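Local coordinates for protein beta-glucoside phosphorylase BglX (Unidentified, PDB 5VQE) that probably catalyses the phosphorolysis of beta-glucosides, passing the glucosyl unit to phosphate in a glycoside hydrolase family 3 active site, at residues I149-M153 with H194-V200; I159-R163 with S512-H516; P169-I173 with R225-L230; S209-S215 with H242-N247; M262-L266 with G294-M299. One frame throughout, in Å; residues are numbered along the deposited sequence.

Contact 1: residues I149-M153 with H194-V200; sequences IDIDM and HFPGDGV. With G2F (2-deoxy-2-fluoro-alpha-D-glucopyranose), chain B.
Asp150 anchors the contact with both carboxylate oxygens. Its OD2 accepts from His194 ND1 at 2.7 Å, and its OD1 accepts from the backbone twice, from His194 N at 2.9 Å and from Asp198 N at 3.0 Å. Asp150 CB points toward 194-200, chi1 near -60° (m). The imidazole, chi1 m, is thereby fixed, and its NE2 and G2F O3 share a 2.8 Å hydrogen bond. Cis peptides precede His194, where the chain turns a corner, and Pro196. Asp150 CA lies 5.2 Å from Asp198 CA, and Asp152 CA 4.9 Å from Gly199 CA. A weak bond runs from Ile151 N to Asp198 O (3.5 Å). Gly199, phi 113°, brings CA within 3.1 Å of Ile151 O, where a CB would clash. Further out, Met153 SD packs on Val200 CG2 at 4.0 Å. Asp152 CB, in an inverse gamma turn, points away, and its carboxylate hydrogen-bonds Tyr515 OH. A cis Lys193-His194 peptide, with both residues hydrogen-bonded to the sugar, is characteristic of the family 3 glucose pocket.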
# COMPACT_ATOMS: atom_id res chain seq x y z
N ILE A 149 -0.66 -3.38 -7.80
CA ILE A 149 -1.23 -4.30 -8.78
C ILE A 149 -0.61 -5.67 -8.59
O ILE A 149 -0.55 -6.48 -9.53
CB ILE A 149 -1.04 -3.78 -10.22
CG1 ILE A 149 0.43 -3.50 -10.52
CG2 ILE A 149 -1.90 -2.54 -10.43
CD1 ILE A 149 0.69 -3.20 -12.00
N ASP A 150 -0.17 -5.97 -7.37
CA ASP A 150 0.12 -7.34 -6.99
C ASP A 150 -1.16 -8.17 -7.02
O ASP A 150 -2.26 -7.66 -6.84
CB ASP A 150 0.72 -7.41 -5.59
CG ASP A 150 2.01 -6.63 -5.46
OD1 ASP A 150 2.78 -6.60 -6.44
OD2 ASP A 150 2.25 -6.08 -4.37
N ILE A 151 -0.99 -9.47 -7.24
CA ILE A 151 -2.09 -10.43 -7.25
C ILE A 151 -2.02 -11.20 -5.94
O ILE A 151 -0.97 -11.75 -5.60
CB ILE A 151 -1.99 -11.39 -8.45
CG1 ILE A 151 -1.95 -10.62 -9.78
CG2 ILE A 151 -3.14 -12.38 -8.45
CD1 ILE A 151 -1.57 -11.48 -10.97
N ASP A 152 -3.14 -11.25 -5.21
CA ASP A 152 -3.18 -11.95 -3.93
C ASP A 152 -3.40 -13.45 -4.15
O ASP A 152 -4.36 -14.06 -3.68
CB ASP A 152 -4.26 -11.36 -3.04
CG ASP A 152 -4.09 -11.72 -1.57
OD1 ASP A 152 -2.95 -12.01 -1.14
OD2 ASP A 152 -5.10 -11.69 -0.82
N MET A 153 -2.45 -14.06 -4.88
CA MET A 153 -2.51 -15.50 -5.12
C MET A 153 -2.35 -16.29 -3.83
O MET A 153 -3.17 -17.16 -3.52
CB MET A 153 -1.43 -15.93 -6.12
CG MET A 153 -1.65 -15.54 -7.54
SD MET A 153 -0.48 -16.41 -8.62
CE MET A 153 -0.89 -15.67 -10.20
N HIS A 194 4.04 -3.98 -6.92
CA HIS A 194 5.49 -4.02 -6.76
C HIS A 194 6.11 -4.92 -7.83
O HIS A 194 5.92 -6.13 -7.81
CB HIS A 194 5.86 -4.56 -5.38
CG HIS A 194 5.25 -3.81 -4.23
ND1 HIS A 194 4.01 -4.11 -3.72
CD2 HIS A 194 5.72 -2.78 -3.49
CE1 HIS A 194 3.73 -3.30 -2.71
NE2 HIS A 194 4.76 -2.48 -2.55
N PHE A 195 6.83 -4.35 -8.77
CA PHE A 195 7.33 -5.12 -9.90
C PHE A 195 8.54 -5.95 -9.49
O PHE A 195 9.42 -5.45 -8.78
CB PHE A 195 7.68 -4.17 -11.04
CG PHE A 195 8.38 -4.81 -12.20
CD1 PHE A 195 9.76 -4.81 -12.29
CD2 PHE A 195 7.65 -5.38 -13.25
CE1 PHE A 195 10.40 -5.39 -13.36
CE2 PHE A 195 8.30 -5.96 -14.32
CZ PHE A 195 9.67 -5.97 -14.37
N PRO A 196 8.66 -7.21 -9.94
CA PRO A 196 7.89 -7.96 -10.93
C PRO A 196 6.63 -8.67 -10.43
O PRO A 196 6.04 -9.44 -11.19
CB PRO A 196 8.91 -8.99 -11.43
CG PRO A 196 9.69 -9.30 -10.23
CD PRO A 196 9.87 -7.95 -9.55
N GLY A 197 6.25 -8.45 -9.17
CA GLY A 197 4.95 -8.89 -8.72
C GLY A 197 4.95 -9.67 -7.42
O GLY A 197 5.40 -10.82 -7.38
N ASP A 198 4.43 -9.07 -6.36
CA ASP A 198 4.26 -9.83 -5.14
C ASP A 198 2.98 -10.66 -5.20
O ASP A 198 2.11 -10.46 -6.06
CB ASP A 198 4.25 -8.91 -3.92
CG ASP A 198 4.90 -9.55 -2.70
OD1 ASP A 198 4.93 -10.80 -2.64
OD2 ASP A 198 5.41 -8.81 -1.83
N GLY A 199 2.88 -11.63 -4.28
CA GLY A 199 1.68 -12.42 -4.12
C GLY A 199 1.81 -13.89 -4.48
O GLY A 199 0.87 -14.64 -4.23
N VAL A 200 2.92 -14.31 -5.09
CA VAL A 200 3.15 -15.73 -5.37
C VAL A 200 3.81 -16.42 -4.18
O VAL A 200 3.34 -17.45 -3.70
CB VAL A 200 4.01 -15.87 -6.65
CG1 VAL A 200 4.31 -17.33 -6.95
CG2 VAL A 200 3.29 -15.24 -7.84
C1 G2F B . 8.86 -0.24 -0.21
C2 G2F B . 7.42 -0.84 -0.19
C3 G2F B . 6.50 0.07 -1.06
C4 G2F B . 6.61 1.54 -0.53
C5 G2F B . 8.11 1.97 -0.59
C6 G2F B . 8.30 3.42 0.01
O3 G2F B . 5.17 -0.33 -0.85
O4 G2F B . 5.91 2.36 -1.43
O5 G2F B . 8.86 1.09 0.24
O6 G2F B . 7.70 3.46 1.28
F2 G2F B . 7.42 -2.08 -0.72

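Contact 2: residues I159-R163 with S512-H516; sequences ITNVR and SNPYH
This is a buried, mostly polar contact between two domains. Residues 159-163 belong to the long loop between strand 143-144 and helix 169-184 of the barrel domain, while 512-516 follow strand 506-510 of the mixed sheet formed later in the chain. The backbones stay apart, the closest CA atoms being Val162 and Asn513 at 6.5 Å, so side chains do the joining. Asn161, with positive phi (59°) and chi1 near -160° (t), extends its amide across: ND2 donates to Asn513 OD1 at 3.2 Å and also lies at the edge of the Tyr515 ring, 3.6 Å from CD1. The same Asn513 OD1 accepts from Tyr515 N at 2.9 Å, closing an Asx turn that shapes the 512-516 loop. On the other end of the amide, a water donates to Asn161 OD1 (2.8 Å) and is hydrogen-bonded to Ser512 OG (2.7 Å). Val162, in a short 3-10 segment (162-163) with Arg163 N bonded to Thr160 O (3.0 Å), directs CB toward 512-516; CG1 lies 3.1 Å from Ser512 O and 4.0 Å from Pro514 CD. Arg163 serves the pocket instead: NH1 bonds Ile159 O at 3.1 Å, NE pairs with Glu94, and NH2 reaches O3 of the bound G2F.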
# COMPACT_ATOMS: atom_id res chain seq x y z
N ILE A 159 2.23 -9.43 3.25
CA ILE A 159 2.48 -8.07 2.78
C ILE A 159 1.67 -7.72 1.55
O ILE A 159 1.75 -6.59 1.06
CB ILE A 159 3.99 -7.84 2.55
CG1 ILE A 159 4.34 -6.35 2.55
CG2 ILE A 159 4.46 -8.49 1.25
CD1 ILE A 159 4.20 -5.69 3.91
N THR A 160 0.87 -8.66 1.04
CA THR A 160 -0.10 -8.38 -0.01
C THR A 160 -1.48 -8.23 0.63
O THR A 160 -1.79 -7.18 1.18
CB THR A 160 -0.06 -9.48 -1.07
OG1 THR A 160 -0.07 -10.77 -0.43
CG2 THR A 160 1.21 -9.35 -1.91
N ASN A 161 -2.30 -9.28 0.59
CA ASN A 161 -3.51 -9.36 1.43
C ASN A 161 -4.40 -8.17 1.10
O ASN A 161 -4.64 -7.89 -0.09
CB ASN A 161 -3.06 -9.47 2.88
CG ASN A 161 -4.14 -10.03 3.78
OD1 ASN A 161 -4.82 -9.29 4.50
ND2 ASN A 161 -4.29 -11.35 3.75
N VAL A 162 -4.89 -7.43 2.10
CA VAL A 162 -5.86 -6.36 1.83
C VAL A 162 -5.25 -5.18 1.10
O VAL A 162 -6.00 -4.29 0.69
CB VAL A 162 -6.51 -5.85 3.13
CG1 VAL A 162 -7.33 -6.95 3.78
CG2 VAL A 162 -5.48 -5.29 4.10
N ARG A 163 -3.93 -5.13 0.92
CA ARG A 163 -3.34 -4.05 0.13
C ARG A 163 -3.59 -4.23 -1.36
O ARG A 163 -3.35 -3.29 -2.13
CB ARG A 163 -1.83 -3.97 0.38
CG ARG A 163 -1.46 -3.59 1.82
CD ARG A 163 0.05 -3.67 2.01
NE ARG A 163 0.76 -2.53 1.44
CZ ARG A 163 2.04 -2.55 1.09
NH1 ARG A 163 2.76 -3.65 1.23
NH2 ARG A 163 2.59 -1.46 0.58
N SER A 512 -9.95 -7.05 8.63
CA SER A 512 -8.76 -6.92 7.81
C SER A 512 -8.52 -8.20 7.00
O SER A 512 -9.09 -8.36 5.92
CB SER A 512 -7.56 -6.57 8.68
OG SER A 512 -6.54 -6.01 7.90
N ASN A 513 -7.74 -9.13 7.54
CA ASN A 513 -7.34 -10.33 6.80
C ASN A 513 -8.57 -11.12 6.37
O ASN A 513 -9.38 -11.51 7.23
CB ASN A 513 -6.43 -11.18 7.67
CG ASN A 513 -5.84 -12.38 6.94
OD1 ASN A 513 -6.26 -12.72 5.84
ND2 ASN A 513 -4.86 -13.03 7.56
N PRO A 514 -8.77 -11.38 5.07
CA PRO A 514 -9.97 -12.10 4.63
C PRO A 514 -9.88 -13.61 4.78
O PRO A 514 -10.85 -14.31 4.47
CB PRO A 514 -10.06 -11.72 3.15
CG PRO A 514 -8.61 -11.59 2.76
CD PRO A 514 -7.95 -10.94 3.93
N TYR A 515 -8.75 -14.14 5.24
CA TYR A 515 -8.50 -15.58 5.25
C TYR A 515 -8.59 -16.20 6.64
O TYR A 515 -8.07 -17.30 6.84
CB TYR A 515 -7.13 -15.88 4.66
CG TYR A 515 -6.96 -15.38 3.24
CD1 TYR A 515 -6.03 -14.40 2.94
CD2 TYR A 515 -7.74 -15.87 2.21
CE1 TYR A 515 -5.87 -13.94 1.65
CE2 TYR A 515 -7.59 -15.42 0.93
CZ TYR A 515 -6.66 -14.46 0.65
OH TYR A 515 -6.52 -14.00 -0.65
N HIS A 516 -9.23 -15.53 7.60
CA HIS A 516 -9.18 -16.03 8.98
C HIS A 516 -9.92 -17.36 9.16
O HIS A 516 -9.70 -18.03 10.17
CB HIS A 516 -9.73 -14.99 9.95
CG HIS A 516 -8.74 -13.93 10.31
ND1 HIS A 516 -7.42 -14.21 10.58
CD2 HIS A 516 -8.89 -12.60 10.46
CE1 HIS A 516 -6.79 -13.08 10.87
NE2 HIS A 516 -7.66 -12.09 10.81
O HOH W 1 -4.79 -7.87 6.90

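Contact 3: residues P169-I173 with R225-L230; sequences PERII and RIYQAL
Two helices run side by side, nearly parallel: the axes of the two short segments approach to 9.8 Å with a signed crossing angle of -21°. Pro169 sits at the start of its helix and lays CB 3.9 Å from Ile226 CD1. Glu170 CB points away, but chi1 and chi2 both m curl the side chain back, so OE2 meets the extended Arg225 side chain (chi1 to chi3 t) in a salt bridge, 2.8 Å to NE. Ile172 CB points toward the partner, with CG2 4.1 Å from Ile226 CG2. Ile173, chi1 m and chi2 t, has the most covered surface: CG1 lies 4.0 Å from Ile226 CG1 and CG2 3.9 Å from Ala229 CB, while its CA is 4.4 Å from Leu230 CD2. The closest CA pair is Ile173 and Ile226, 6.0 Å. Ile226 thus fits among Pro169, Ile172 and Ile173, and Ile151, from the loop before helix 169-184, touches Ile172 and Ile226. Bordered here by a salt bridge, such near-parallel apolar packing is characteristic of neighbouring helices in the outer layer of a TIM barrel.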
# COMPACT_ATOMS: atom_id res chain seq x y z
N PRO A 169 -6.92 -11.10 -11.90
CA PRO A 169 -6.23 -10.08 -12.70
C PRO A 169 -7.15 -9.10 -13.40
O PRO A 169 -6.82 -7.91 -13.50
CB PRO A 169 -5.44 -10.93 -13.71
CG PRO A 169 -5.13 -12.16 -12.96
CD PRO A 169 -6.36 -12.44 -12.14
N GLU A 170 -8.30 -9.54 -13.90
CA GLU A 170 -9.17 -8.61 -14.62
C GLU A 170 -9.73 -7.55 -13.68
O GLU A 170 -9.84 -6.38 -14.06
CB GLU A 170 -10.28 -9.38 -15.34
CG GLU A 170 -9.74 -10.41 -16.33
CD GLU A 170 -8.71 -9.83 -17.30
OE1 GLU A 170 -9.03 -8.83 -17.97
OE2 GLU A 170 -7.58 -10.37 -17.37
N ARG A 171 -10.06 -7.92 -12.44
CA ARG A 171 -10.55 -6.93 -11.48
C ARG A 171 -9.42 -5.99 -11.04
O ARG A 171 -9.64 -4.78 -10.89
CB ARG A 171 -11.19 -7.63 -10.28
CG ARG A 171 -11.77 -6.66 -9.26
CD ARG A 171 -12.60 -7.33 -8.16
NE ARG A 171 -13.73 -8.11 -8.67
CZ ARG A 171 -13.79 -9.44 -8.72
NH1 ARG A 171 -12.78 -10.18 -8.28
NH2 ARG A 171 -14.87 -10.03 -9.20
N ILE A 172 -8.22 -6.53 -10.84
CA ILE A 172 -7.07 -5.69 -10.51
C ILE A 172 -6.88 -4.62 -11.58
O ILE A 172 -6.67 -3.44 -11.26
CB ILE A 172 -5.81 -6.55 -10.34
CG1 ILE A 172 -5.97 -7.47 -9.13
CG2 ILE A 172 -4.58 -5.67 -10.15
CD1 ILE A 172 -5.05 -8.69 -9.16
N ILE A 173 -6.94 -5.02 -12.86
CA ILE A 173 -6.78 -4.06 -13.95
C ILE A 173 -7.86 -2.99 -13.88
O ILE A 173 -7.57 -1.79 -13.99
CB ILE A 173 -6.78 -4.80 -15.31
CG1 ILE A 173 -5.52 -5.67 -15.44
CG2 ILE A 173 -6.88 -3.82 -16.47
CD1 ILE A 173 -5.54 -6.63 -16.63
N ARG A 225 0.38 -9.46 -18.02
CA ARG A 225 -0.85 -8.90 -18.58
C ARG A 225 -1.28 -7.64 -17.83
O ARG A 225 -1.71 -6.66 -18.44
CB ARG A 225 -1.96 -9.94 -18.52
CG ARG A 225 -3.28 -9.49 -19.11
CD ARG A 225 -4.31 -10.61 -19.03
NE ARG A 225 -5.65 -10.18 -19.40
CZ ARG A 225 -6.10 -10.12 -20.65
NH1 ARG A 225 -5.32 -10.46 -21.67
NH2 ARG A 225 -7.33 -9.71 -20.90
N ILE A 226 -1.16 -7.65 -16.50
CA ILE A 226 -1.56 -6.50 -15.70
C ILE A 226 -0.61 -5.33 -15.94
O ILE A 226 -1.05 -4.19 -16.20
CB ILE A 226 -1.61 -6.87 -14.21
CG1 ILE A 226 -2.64 -7.99 -13.98
CG2 ILE A 226 -1.95 -5.66 -13.35
CD1 ILE A 226 -2.61 -8.54 -12.58
N TYR A 227 0.69 -5.57 -15.84
CA TYR A 227 1.64 -4.49 -16.08
C TYR A 227 1.45 -3.88 -17.47
O TYR A 227 1.41 -2.65 -17.61
CB TYR A 227 3.07 -4.99 -15.87
CG TYR A 227 3.43 -4.92 -14.41
CD1 TYR A 227 3.25 -6.01 -13.57
CD2 TYR A 227 3.88 -3.72 -13.85
CE1 TYR A 227 3.54 -5.92 -12.23
CE2 TYR A 227 4.18 -3.63 -12.51
CZ TYR A 227 4.00 -4.73 -11.70
OH TYR A 227 4.28 -4.63 -10.36
N GLN A 228 1.28 -4.72 -18.49
CA GLN A 228 1.04 -4.19 -19.83
C GLN A 228 -0.20 -3.31 -19.87
O GLN A 228 -0.18 -2.25 -20.50
CB GLN A 228 0.92 -5.34 -20.85
CG GLN A 228 2.26 -5.98 -21.20
CD GLN A 228 2.12 -7.11 -22.20
OE1 GLN A 228 1.47 -8.12 -21.93
NE2 GLN A 228 2.74 -6.95 -23.36
N ALA A 229 -1.26 -3.71 -19.18
CA ALA A 229 -2.51 -2.94 -19.23
C ALA A 229 -2.36 -1.57 -18.57
O ALA A 229 -2.90 -0.58 -19.08
CB ALA A 229 -3.64 -3.72 -18.56
N LEU A 230 -1.67 -1.50 -17.44
CA LEU A 230 -1.48 -0.22 -16.77
C LEU A 230 -0.47 0.65 -17.51
O LEU A 230 -0.60 1.88 -17.51
CB LEU A 230 -1.04 -0.45 -15.32
CG LEU A 230 -2.19 -0.62 -14.31
CD1 LEU A 230 -2.95 0.69 -14.12
CD2 LEU A 230 -3.14 -1.72 -14.75

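Contact 4: residues S209-S215 with H242-N247; sequences SSVNNLS and HIRQPN
Arg244, Asn212 and Gln245 are central here. Arg244 joins the strands through its backbone: N donates to Ser210 O at 2.9 Å and its O accepts from Asn212 N at 2.8 Å, bracketing the parallel pair Val211-Arg244 (CA atoms 4.8 Å apart). Its side chain folds back, chi1 and chi3 m, so NH2 donates to Ser209 O (2.8 Å), NE makes a weak bond to Ser209 OG (3.1 Å), and Val211 CG2 covers one guanidinium face, 3.8 Å from NH2. Asn212, chi1 t, directs CB toward the partner and accepts at OD1 from Gln245 NE2 (3.1 Å), while its ND2 bonds Gly197 O. Gln245 NE2 also donates to Leu214 O (2.9 Å), which Asn247 ND2 shares at 2.9 Å; Gln245 OE1 N-caps the following helix through Val248 N. Val211 CG1 packs on Pro246 CD at 3.7 Å. Ser215 caps helix 216-232 through Glu218 N. Strand 210-211, that helix and strand 237-244 make a beta-alpha-beta unit, its short first strand beside the end of strand 237-244 in the TIM-barrel domain.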
# COMPACT_ATOMS: atom_id res chain seq x y z
N SER A 209 14.80 -11.45 0.05
CA SER A 209 14.41 -11.30 -1.35
C SER A 209 13.41 -12.40 -1.69
O SER A 209 13.79 -13.54 -1.95
CB SER A 209 15.63 -11.34 -2.27
OG SER A 209 15.22 -11.20 -3.62
N SER A 210 12.13 -12.05 -1.69
CA SER A 210 11.09 -13.03 -1.97
C SER A 210 11.07 -13.34 -3.47
O SER A 210 11.68 -12.65 -4.29
CB SER A 210 9.74 -12.53 -1.47
OG SER A 210 9.32 -11.36 -2.14
N VAL A 211 10.38 -14.42 -3.83
CA VAL A 211 10.55 -15.04 -5.15
C VAL A 211 9.19 -15.27 -5.79
O VAL A 211 8.34 -15.99 -5.23
CB VAL A 211 11.34 -16.36 -5.05
CG1 VAL A 211 11.61 -16.93 -6.44
CG2 VAL A 211 12.64 -16.13 -4.32
N ASN A 212 8.99 -14.68 -6.96
CA ASN A 212 7.87 -14.99 -7.85
C ASN A 212 8.33 -16.14 -8.74
O ASN A 212 9.13 -15.95 -9.66
CB ASN A 212 7.48 -13.74 -8.64
CG ASN A 212 6.27 -13.95 -9.53
OD1 ASN A 212 6.11 -15.00 -10.15
ND2 ASN A 212 5.42 -12.93 -9.61
N ASN A 213 7.88 -17.36 -8.44
CA ASN A 213 8.42 -18.56 -9.06
C ASN A 213 7.51 -19.15 -10.13
O ASN A 213 7.67 -20.32 -10.52
CB ASN A 213 8.73 -19.61 -7.99
CG ASN A 213 7.49 -20.18 -7.34
OD1 ASN A 213 6.51 -19.47 -7.12
ND2 ASN A 213 7.53 -21.46 -7.02
N LEU A 214 6.55 -18.37 -10.62
CA LEU A 214 5.77 -18.79 -11.77
C LEU A 214 6.71 -19.08 -12.95
O LEU A 214 7.81 -18.53 -13.04
CB LEU A 214 4.75 -17.71 -12.15
CG LEU A 214 3.68 -17.35 -11.11
CD1 LEU A 214 2.78 -16.23 -11.64
CD2 LEU A 214 2.84 -18.57 -10.74
N SER A 215 6.27 -19.96 -13.83
CA SER A 215 6.95 -20.11 -15.10
C SER A 215 6.91 -18.79 -15.85
O SER A 215 6.09 -17.91 -15.57
CB SER A 215 6.30 -21.21 -15.94
OG SER A 215 5.04 -20.78 -16.42
N HIS A 242 12.06 -5.71 -4.39
CA HIS A 242 13.14 -6.63 -4.07
C HIS A 242 12.68 -8.07 -4.18
O HIS A 242 12.86 -8.90 -3.29
CB HIS A 242 13.68 -6.30 -2.68
CG HIS A 242 13.83 -4.84 -2.44
ND1 HIS A 242 14.48 -4.00 -3.33
CD2 HIS A 242 13.39 -4.05 -1.43
CE1 HIS A 242 14.44 -2.76 -2.87
NE2 HIS A 242 13.79 -2.76 -1.72
N ILE A 243 12.05 -8.35 -5.32
CA ILE A 243 11.42 -9.62 -5.63
C ILE A 243 12.10 -10.18 -6.87
O ILE A 243 12.28 -9.47 -7.86
CB ILE A 243 9.91 -9.46 -5.87
CG1 ILE A 243 9.21 -8.85 -4.64
CG2 ILE A 243 9.28 -10.78 -6.25
CD1 ILE A 243 7.81 -8.35 -4.91
N ARG A 244 12.47 -11.46 -6.82
CA ARG A 244 13.04 -12.13 -7.98
C ARG A 244 11.96 -12.82 -8.80
O ARG A 244 10.92 -13.22 -8.28
CB ARG A 244 14.08 -13.17 -7.54
CG ARG A 244 15.40 -12.56 -7.13
CD ARG A 244 16.30 -13.57 -6.44
NE ARG A 244 15.88 -13.82 -5.08
CZ ARG A 244 16.46 -14.72 -4.28
NH1 ARG A 244 17.47 -15.45 -4.71
NH2 ARG A 244 16.01 -14.88 -3.04
N GLN A 245 12.22 -12.93 -10.11
CA GLN A 245 11.43 -13.77 -11.02
C GLN A 245 12.44 -14.58 -11.81
O GLN A 245 12.80 -14.22 -12.94
CB GLN A 245 10.51 -12.94 -11.92
CG GLN A 245 9.13 -13.55 -12.14
CD GLN A 245 9.17 -15.02 -12.58
OE1 GLN A 245 10.18 -15.49 -13.10
NE2 GLN A 245 8.05 -15.73 -12.40
N PRO A 246 12.96 -15.65 -11.23
CA PRO A 246 14.07 -16.37 -11.89
C PRO A 246 13.71 -16.90 -13.26
O PRO A 246 14.56 -16.89 -14.16
CB PRO A 246 14.39 -17.50 -10.90
CG PRO A 246 13.24 -17.57 -9.97
CD PRO A 246 12.65 -16.21 -9.90
N ASN A 247 12.47 -17.34 -13.46
CA ASN A 247 12.12 -17.98 -14.73
C ASN A 247 11.98 -16.96 -15.85
O ASN A 247 12.36 -17.23 -16.99
CB ASN A 247 10.83 -18.79 -14.56
CG ASN A 247 11.03 -20.01 -13.68
OD1 ASN A 247 12.04 -20.69 -13.79
ND2 ASN A 247 10.08 -20.28 -12.80

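Contact 5: residues M262-L266 with G294-M299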
# COMPACT_ATOMS: atom_id res chain seq x y z
N MET A 262 19.07 -11.46 -9.88
CA MET A 262 18.86 -10.37 -8.95
C MET A 262 17.39 -10.04 -8.81
O MET A 262 16.59 -10.31 -9.71
CB MET A 262 19.61 -9.11 -9.43
CG MET A 262 21.12 -9.16 -9.25
SD MET A 262 21.62 -9.40 -7.54
CE MET A 262 22.67 -10.83 -7.74
N PRO A 263 16.98 -9.45 -7.69
CA PRO A 263 15.62 -8.94 -7.59
C PRO A 263 15.40 -7.78 -8.56
O PRO A 263 16.34 -7.19 -9.09
CB PRO A 263 15.52 -8.47 -6.14
CG PRO A 263 16.95 -8.13 -5.78
CD PRO A 263 17.78 -9.15 -6.49
N GLY A 264 14.12 -7.49 -8.80
CA GLY A 264 13.72 -6.43 -9.70
C GLY A 264 14.56 -5.18 -9.58
O GLY A 264 15.03 -4.62 -10.57
N SER A 265 14.76 -4.74 -8.34
CA SER A 265 15.44 -3.47 -8.08
C SER A 265 16.90 -3.48 -8.49
O SER A 265 17.51 -2.40 -8.51
CB SER A 265 15.32 -3.12 -6.59
OG SER A 265 15.76 -4.18 -5.75
N LEU A 266 17.47 -4.64 -8.82
CA LEU A 266 18.86 -4.77 -9.23
C LEU A 266 19.02 -5.46 -10.58
O LEU A 266 20.17 -5.67 -11.01
CB LEU A 266 19.65 -5.55 -8.17
CG LEU A 266 19.97 -4.78 -6.88
CD1 LEU A 266 20.33 -5.72 -5.76
CD2 LEU A 266 21.08 -3.79 -7.13
N GLY A 294 15.51 -7.39 1.57
CA GLY A 294 15.51 -7.90 0.21
C GLY A 294 16.50 -7.21 -0.70
O GLY A 294 17.08 -7.84 -1.59
N TYR A 295 16.74 -5.92 -0.47
CA TYR A 295 17.76 -5.20 -1.22
C TYR A 295 19.14 -5.45 -0.63
O TYR A 295 20.06 -5.87 -1.33
CB TYR A 295 17.45 -3.70 -1.23
CG TYR A 295 18.31 -2.91 -2.19
CD1 TYR A 295 19.41 -2.19 -1.74
CD2 TYR A 295 18.02 -2.88 -3.55
CE1 TYR A 295 20.20 -1.46 -2.62
CE2 TYR A 295 18.79 -2.16 -4.44
CZ TYR A 295 19.89 -1.44 -3.96
OH TYR A 295 20.66 -0.72 -4.85
N THR A 296 19.29 -5.20 0.68
CA THR A 296 20.63 -5.17 1.28
C THR A 296 21.31 -6.52 1.20
O THR A 296 22.55 -6.58 1.11
CB THR A 296 20.56 -4.73 2.74
OG1 THR A 296 19.75 -5.64 3.49
CG2 THR A 296 19.99 -3.31 2.87
N CYS A 297 20.55 -7.62 1.26
CA CYS A 297 21.16 -8.94 1.30
C CYS A 297 21.53 -9.47 -0.08
O CYS A 297 22.16 -10.53 -0.17
CB CYS A 297 20.21 -9.94 1.97
SG CYS A 297 18.89 -10.53 0.87
N SER A 298 21.19 -8.76 -1.15
CA SER A 298 21.36 -9.30 -2.49
C SER A 298 22.72 -9.00 -3.10
O SER A 298 23.11 -9.68 -4.06
CB SER A 298 20.27 -8.76 -3.43
OG SER A 298 19.00 -9.28 -3.08
N MET A 299 23.44 -8.01 -2.58
CA MET A 299 24.65 -7.51 -3.21
C MET A 299 25.33 -6.57 -2.22
O MET A 299 24.65 -5.92 -1.42
CB MET A 299 24.29 -6.78 -4.51
CG MET A 299 25.45 -6.29 -5.34
SD MET A 299 24.91 -5.51 -6.88
CE MET A 299 24.15 -6.87 -7.74
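Residues 262-263 are extended and run into a 3-10 turn at 264-266, where Leu266 N bonds Pro263 O at 2.8 Å. Across from them, 294-296 is helical, and Ser298 N bonds Tyr295 O at 3.1 Å; Met299 is extended (phi -170°, psi 148°). The backbones keep their distance, Met262 CA being 7.0 Å from Ser298 CA and Ser265 CA 7.4 Å from Tyr295 CA, and no hydrogen bond crosses between the segments. What joins them is side-chain packing. Leu266 has the most surface covered: its CG lies 3.8 Å from Tyr295 CE2, its CD1 3.8 Å from Ser298 CB and its CD2 4.2 Å from Met299 SD. Both segments belong to beta-alpha connections of the TIM barrel, following strands 237-244 and 284-287, so they meet at the carboxy-terminal end of the strands, where the sugar binds; the Tyr295 side chain comes within about 9 Å of G2F. Met262 SD touches Met299 CE at 3.6 Å, both residues being partly exposed. Pro263 CG packs 3.6 Å from Ser298 OG, which is itself bonded to Gly294 O (2.8 Å). Ser265 OG sits at the edge of the Tyr295 ring, 3.4 Å from CD2, and bonds His242, whose ring meets that of Tyr295. Farther along, Tyr295 OH and Ser265 O both bond Ser308 of helix 301-310.

Contact 1 touches the other four and binds the sugar directly, with His194 NE2 2.8 Å from G2F O3; contact 2 reaches the same O3 through Arg163. Asp152 OD2 and Tyr515 OH, 2.7 Å apart, couple contacts 1 and 2, so contact 2 is tied to the loop that carries Asp150, the partner of His194. On the side of contact 3, Ile151 CD1 meets Ile226 CD1 at 3.5 Å, carrying the packing into the helical layer. Gly197 O and Asn212 ND2 (3.1 Å) join contact 1 to contact 4, which passes to contact 5 through His242 ND1 and Ser265 OG (2.8 Å). The widest separations, about 25 Å between centres, are those of contact 5 from contacts 2 and 3.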